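Local coordinates for protein geranyltranstransferase (Roseobacter denitrificans, PDB 4LLS) that probably condenses isopentenyl diphosphate with an allylic diphosphate, farnesyl or shorter, in a metal-dependent step that lengthens isoprenoid chains by five carbons, at residues A90-A93 with L94-Y97. Residues are numbered along the deposited sequence; the frame is centred on the assembly and turned at random.
Sequences AIEA and LHAY. With IPE (3-methylbut-3-enyl trihydrogen diphosphate), chain C.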
ATOM      1  N   ALA A  90       0.640   8.900   8.921  1.00 10.18           N
ATOM      2  CA  ALA A  90       0.493   8.260   7.604  1.00 10.02           C
ATOM      3  C   ALA A  90       1.821   8.172   6.878  1.00 10.26           C
ATOM      4  O   ALA A  90       2.167   7.118   6.344  1.00 10.57           O
ATOM      5  CB  ALA A  90      -0.524   8.996   6.759  1.00  9.81           C
ATOM      6  N   ILE A  91       2.544   9.276   6.786  1.00  9.88           N
ATOM      7  CA  ILE A  91       3.792   9.224   6.015  1.00  9.99           C
ATOM      8  C   ILE A  91       4.815   8.347   6.723  1.00  9.35           C
ATOM      9  O   ILE A  91       5.616   7.675   6.053  1.00 10.01           O
ATOM     10  CB  ILE A  91       4.322  10.622   5.677  1.00  9.81           C
ATOM     11  CG1 ILE A  91       5.370  10.502   4.581  1.00 10.74           C
ATOM     12  CG2 ILE A  91       4.856  11.363   6.898  1.00 10.69           C
ATOM     13  CD1 ILE A  91       4.870   9.983   3.242  1.00 10.31           C
ATOM     14  N   GLU A  92       4.828   8.357   8.057  1.00  9.04           N
ATOM     15  CA  GLU A  92       5.675   7.423   8.792  1.00 10.24           C
ATOM     16  C   GLU A  92       5.328   5.934   8.565  1.00  9.65           C
ATOM     17  O   GLU A  92       6.214   5.074   8.491  1.00 10.76           O
ATOM     18  CB  GLU A  92       5.701   7.751  10.259  1.00 10.73           C
ATOM     19  CG  GLU A  92       6.426   9.044  10.521  1.00 10.92           C
ATOM     20  CD  GLU A  92       7.939   8.992  10.337  1.00 12.07           C
ATOM     21  OE1 GLU A  92       8.541   7.922  10.649  1.00 13.53           O
ATOM     22  OE2 GLU A  92       8.532  10.032   9.953  1.00 12.77           O
ATOM     23  N   ALA A  93       4.042   5.645   8.393  1.00 10.00           N
ATOM     24  CA  ALA A  93       3.617   4.288   8.049  1.00  9.96           C
ATOM     25  C   ALA A  93       4.084   3.901   6.652  1.00 11.05           C
ATOM     26  O   ALA A  93       4.583   2.795   6.407  1.00 10.18           O
ATOM     27  CB  ALA A  93       2.115   4.167   8.142  1.00 10.77           C
ATOM     28  N   LEU A  94       3.944   4.809   5.702  1.00  9.37           N
ATOM     29  CA  LEU A  94       4.378   4.572   4.318  1.00  9.66           C
ATOM     30  C   LEU A  94       5.898   4.348   4.316  1.00 10.58           C
ATOM     31  O   LEU A  94       6.385   3.359   3.739  1.00  9.82           O
ATOM     32  CB  LEU A  94       3.972   5.748   3.433  1.00  9.31           C
ATOM     33  CG  LEU A  94       3.849   5.559   1.904  1.00 11.23           C
ATOM     34  CD1 LEU A  94       5.137   5.053   1.253  1.00 11.06           C
ATOM     35  CD2 LEU A  94       2.676   4.669   1.565  1.00 11.61           C
ATOM     36  N   HIS A  95       6.645   5.262   4.885  1.00  9.94           N
ATOM     37  CA  HIS A  95       8.084   5.124   4.999  1.00 10.32           C
ATOM     38  C   HIS A  95       8.432   3.788   5.626  1.00 10.08           C
ATOM     39  O   HIS A  95       9.348   3.078   5.155  1.00 10.19           O
ATOM     40  CB  HIS A  95       8.567   6.317   5.789  1.00 10.61           C
ATOM     41  CG  HIS A  95       9.996   6.262   6.185  1.00 13.46           C
ATOM     42  ND1 HIS A  95      11.026   6.271   5.277  1.00 12.36           N
ATOM     43  CD2 HIS A  95      10.562   6.369   7.408  1.00 11.64           C
ATOM     44  CE1 HIS A  95      12.180   6.301   5.933  1.00 12.20           C
ATOM     45  NE2 HIS A  95      11.922   6.380   7.225  1.00 11.58           N
ATOM     46  N   ALA A  96       7.796   3.453   6.735  1.00  9.36           N
ATOM     47  CA  ALA A  96       8.113   2.200   7.418  1.00 10.68           C
ATOM     48  C   ALA A  96       7.899   1.026   6.503  1.00 10.03           C
ATOM     49  O   ALA A  96       8.725   0.089   6.497  1.00 12.05           O
ATOM     50  CB  ALA A  96       7.305   2.015   8.674  1.00 10.95           C
ATOM     51  N   TYR A  97       6.823   1.020   5.744  1.00 11.13           N
ATOM     52  CA  TYR A  97       6.547  -0.104   4.835  1.00 11.61           C
ATOM     53  C   TYR A  97       7.693  -0.234   3.850  1.00 12.00           C
ATOM     54  O   TYR A  97       8.195  -1.369   3.592  1.00 12.23           O
ATOM     55  CB  TYR A  97       5.195   0.084   4.102  1.00 11.21           C
ATOM     56  CG  TYR A  97       5.260   0.117   2.601  1.00 10.42           C
ATOM     57  CD1 TYR A  97       5.541  -1.028   1.859  1.00 12.75           C
ATOM     58  CD2 TYR A  97       4.913   1.238   1.900  1.00 10.86           C
ATOM     59  CE1 TYR A  97       5.638  -0.962   0.493  1.00 13.61           C
ATOM     60  CE2 TYR A  97       4.849   1.265   0.525  1.00 10.66           C
ATOM     61  CZ  TYR A  97       5.241   0.161  -0.189  1.00 12.40           C
ATOM     62  OH  TYR A  97       5.347   0.198  -1.564  1.00 13.16           O
TER
HETATM   63  C1  IPE C 301      16.263   5.726   5.836  1.00 17.45           C
HETATM   64  O1  IPE C 301      15.523   6.910   6.196  1.00 12.82           O
HETATM   65  C2  IPE C 301      15.894   5.342   4.407  1.00 17.97           C
HETATM   66  C3  IPE C 301      16.231   6.450   3.441  1.00 19.84           C
HETATM   67  C4  IPE C 301      15.303   7.004   2.663  1.00 20.26           C
HETATM   68  C5  IPE C 301      17.662   6.837   3.231  1.00 20.36           C
HETATM   69  PA  IPE C 301      15.785   7.605   7.607  1.00 12.63           P
HETATM   70  O1A IPE C 301      17.287   7.871   7.786  1.00 13.55           O
HETATM   71  O2A IPE C 301      14.903   8.768   7.663  1.00 12.59           O
HETATM   72  O3A IPE C 301      15.310   6.528   8.669  1.00 12.38           O
HETATM   73  PB  IPE C 301      14.557   6.530  10.105  1.00 12.01           P
HETATM   74  O1B IPE C 301      15.066   5.289  10.822  1.00 12.75           O
HETATM   75  O2B IPE C 301      14.933   7.797  10.820  1.00 13.16           O
HETATM   76  O3B IPE C 301      13.095   6.516   9.729  1.00 12.79           O
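Four successive i+4 backbone hydrogen bonds, Leu94 N to Ala90 O, His95 N to Ile91 O, Ala96 N to Glu92 O and Tyr97 N to Ala93 O, make residues 90-97 two turns of regular alpha helix, the His95 bond being nearly straight at 172°. On one side of these turns Glu92 and His95 run side by side in the same direction. Their carboxylate and imidazole planes stand 75° apart, and Glu92 OE1 comes obliquely to within 4.1 Å of His95 CD2, a loose contact. The carboxylate is held from helix 65-76 and the residues just before it: OE1 forms a salt bridge with Arg64 and OE2 accepts a hydrogen bond from Gly67 N. With CG anti to the backbone N (chi1 172°), the His95 ring reaches into the pocket to isopentenyl diphosphate, and His95 NE2 donates a hydrogen bond to O3B of the ligand's terminal phosphate, 2.8 Å away near the ring plane. The ester oxygen O1 of isopentenyl diphosphate also lies in that plane at the ring edge, 3.4 Å from His95 CE1. Helix 81-102 belongs to the all-helical polyprenyl synthetase fold and, with the calcium ligand Asp102 farther along, serves both the isopentenyl diphosphate pocket and the metal site. Lys63, Arg66 and Arg114 also hydrogen-bond the diphosphate, and their positive charge probably offsets the negative charge of the phosphates. Replacing His95 with alanine would take away the imidazole, is likely to leave O3B without this donor, and would probably open a gap between the helix and the diphosphate. Ile91 CD1 meets Leu94 CB at 4.3 Å, and both side chains pack on Leu204 of helix 190-215, while the Tyr97 side chain packs on Met171 and Val172 of helix 171-184.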